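Side-chain contact in fructuronate-tagaturonate epimerase UxaE from Cohnella laeviribosi in complex with 1 glycerol (Cohnella laeviribosi, PDB 6IL9), which interconverts fructuronate and tagaturonate as an epimerase, probably using the zinc ion held in its TIM-barrel: residues Glu308-Lys311 and Tyr315-Asp318. Sequence-based numbering, arbitrary orientation.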
ATOM      1  N   GLU A 308       9.112 -14.828  -8.501  1.00 16.59           N
ATOM      2  CA  GLU A 308       7.798 -14.584  -7.916  1.00 14.51           C
ATOM      3  C   GLU A 308       7.890 -13.746  -6.649  1.00 15.19           C
ATOM      4  O   GLU A 308       8.775 -13.950  -5.815  1.00 15.71           O
ATOM      5  CB  GLU A 308       7.076 -15.888  -7.575  1.00 17.16           C
ATOM      6  CG  GLU A 308       6.879 -16.810  -8.751  1.00 19.35           C
ATOM      7  CD  GLU A 308       6.123 -18.056  -8.332  1.00 23.94           C
ATOM      8  OE1 GLU A 308       5.017 -17.909  -7.777  1.00 24.33           O
ATOM      9  OE2 GLU A 308       6.646 -19.166  -8.546  1.00 25.17           O
ATOM     10  N   PHE A 309       6.938 -12.826  -6.512  1.00 15.23           N
ATOM     11  CA  PHE A 309       6.746 -11.973  -5.338  1.00 15.35           C
ATOM     12  C   PHE A 309       5.383 -12.317  -4.759  1.00 15.25           C
ATOM     13  O   PHE A 309       4.400 -11.619  -5.030  1.00 17.62           O
ATOM     14  CB  PHE A 309       6.806 -10.469  -5.716  1.00 14.77           C
ATOM     15  CG  PHE A 309       8.196  -9.903  -5.842  1.00 15.95           C
ATOM     16  CD1 PHE A 309       9.052 -10.310  -6.863  1.00 16.30           C
ATOM     17  CD2 PHE A 309       8.621  -8.923  -4.961  1.00 15.54           C
ATOM     18  CE1 PHE A 309      10.330  -9.758  -6.969  1.00 15.25           C
ATOM     19  CE2 PHE A 309       9.898  -8.372  -5.051  1.00 15.91           C
ATOM     20  CZ  PHE A 309      10.752  -8.799  -6.065  1.00 16.30           C
ATOM     21  N   GLN A 310       5.317 -13.383  -3.957  1.00 13.91           N
ATOM     22  CA  GLN A 310       4.069 -13.789  -3.326  1.00 15.13           C
ATOM     23  C   GLN A 310       3.897 -13.084  -1.985  1.00 15.11           C
ATOM     24  O   GLN A 310       4.870 -12.674  -1.340  1.00 15.84           O
ATOM     25  CB  GLN A 310       4.031 -15.298  -3.103  1.00 14.97           C
ATOM     26  CG  GLN A 310       3.970 -16.099  -4.397  1.00 14.61           C
ATOM     27  CD  GLN A 310       3.747 -17.559  -4.137  1.00 15.57           C
ATOM     28  OE1 GLN A 310       3.189 -17.934  -3.108  1.00 15.00           O
ATOM     29  NE2 GLN A 310       4.169 -18.404  -5.073  1.00 16.53           N
ATOM     30  N   LYS A 311       2.638 -12.968  -1.561  1.00 15.73           N
ATOM     31  CA  LYS A 311       2.340 -12.364  -0.268  1.00 17.54           C
ATOM     32  C   LYS A 311       2.962 -13.161   0.875  1.00 17.31           C
ATOM     33  O   LYS A 311       2.869 -14.392   0.916  1.00 15.76           O
ATOM     34  CB  LYS A 311       0.828 -12.289  -0.044  1.00 16.70           C
ATOM     35  CG  LYS A 311       0.068 -11.475  -1.068  1.00 16.93           C
ATOM     36  CD  LYS A 311       0.639 -10.074  -1.191  1.00 19.40           C
ATOM     37  CE  LYS A 311      -0.301  -9.193  -2.026  1.00 22.09           C
ATOM     38  NZ  LYS A 311       0.383  -8.008  -2.587  1.00 27.74           N
ATOM     39  N   TYR A 315      11.464 -13.622  -1.603  1.00 13.61           N
ATOM     40  CA  TYR A 315      11.546 -13.873  -3.042  1.00 14.05           C
ATOM     41  C   TYR A 315      11.640 -15.361  -3.385  1.00 16.03           C
ATOM     42  O   TYR A 315      12.296 -16.137  -2.687  1.00 14.86           O
ATOM     43  CB  TYR A 315      12.778 -13.143  -3.587  1.00 14.39           C
ATOM     44  CG  TYR A 315      13.012 -13.298  -5.074  1.00 13.55           C
ATOM     45  CD1 TYR A 315      12.172 -12.683  -6.001  1.00 14.78           C
ATOM     46  CD2 TYR A 315      14.105 -14.020  -5.551  1.00 13.48           C
ATOM     47  CE1 TYR A 315      12.395 -12.804  -7.358  1.00 13.03           C
ATOM     48  CE2 TYR A 315      14.339 -14.143  -6.905  1.00 14.35           C
ATOM     49  CZ  TYR A 315      13.477 -13.530  -7.813  1.00 13.97           C
ATOM     50  OH  TYR A 315      13.699 -13.643  -9.178  1.00 16.84           O
ATOM     51  N   ILE A 316      10.984 -15.752  -4.480  1.00 13.27           N
ATOM     52  CA  ILE A 316      11.130 -17.081  -5.079  1.00 13.78           C
ATOM     53  C   ILE A 316      11.847 -16.917  -6.412  1.00 15.65           C
ATOM     54  O   ILE A 316      11.371 -16.190  -7.291  1.00 15.39           O
ATOM     55  CB  ILE A 316       9.775 -17.778  -5.296  1.00 15.00           C
ATOM     56  CG1 ILE A 316       9.091 -18.107  -3.968  1.00 14.38           C
ATOM     57  CG2 ILE A 316       9.968 -19.080  -6.065  1.00 16.72           C
ATOM     58  CD1 ILE A 316       7.626 -18.482  -4.122  1.00 15.38           C
ATOM     59  N   GLY A 317      12.970 -17.613  -6.581  1.00 13.86           N
ATOM     60  CA  GLY A 317      13.640 -17.596  -7.863  1.00 15.33           C
ATOM     61  C   GLY A 317      15.141 -17.513  -7.692  1.00 17.54           C
ATOM     62  O   GLY A 317      15.683 -17.830  -6.637  1.00 15.81           O
ATOM     63  N   ASP A 318      15.805 -17.103  -8.771  1.00 18.59           N
ATOM     64  CA  ASP A 318      17.260 -17.034  -8.847  1.00 18.03           C
ATOM     65  C   ASP A 318      17.641 -15.571  -8.671  1.00 18.88           C
ATOM     66  O   ASP A 318      17.419 -14.757  -9.576  1.00 16.94           O
ATOM     67  CB  ASP A 318      17.741 -17.598 -10.189  1.00 23.42           C
ATOM     68  CG  ASP A 318      19.254 -17.525 -10.369  1.00 26.60           C
ATOM     69  OD1 ASP A 318      19.950 -16.884  -9.556  1.00 25.37           O
ATOM     70  OD2 ASP A 318      19.746 -18.121 -11.351  1.00 29.79           O
TER
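With CG of Tyr315 trans to its backbone N (chi1 -180°) and CG of Phe309 turned beside its own N (chi1 -82°), the two rings converge on the same side of a single antiparallel bridge. The bridge pairs Glu308 with Ile316 within the loop that joins strand 300-302 of the TIM barrel to helix 319-336. It is a hydrogen-bonded pair: Glu308 N donates to Ile316 O at 2.9 Å, and Ile316 N returns a nearly straight bond to Glu308 O at 3.1 Å. On that side of the bridge, Phe309 CE1 meets the edge of the Tyr315 ring at CD1, 3.6 Å away; the ring planes are inclined at 68°. Tyr315 OH is hydrogen-bonded to Ile306 O, which fixes the phenol at its far end, while Phe322 meets the same ring. Phe309 also touches Lys348 and Ser344, the residue after the zinc ligand His343, and its side chain lies about 9 Å from the zinc ion, near the metal site but not part of it.

Ile316, Glu308 and Gln310 gather on the other side. Glu308 and Ile316 pack through their CB atoms, 4.0 Å apart. The buried Gln310 amide is gripped at both ends, OE1 by Gln436 and NE2 by Thr408 and Glu308. A leucine here would probably leave Glu308 OE1 without this amide donor and its carboxylate freer to turn. Gln310 NE2 reaches Glu308 OE1 at 2.9 Å from above the carboxylate plane, and the same nitrogen lies 3.6 Å from the methyl carbon Ile316 CD1.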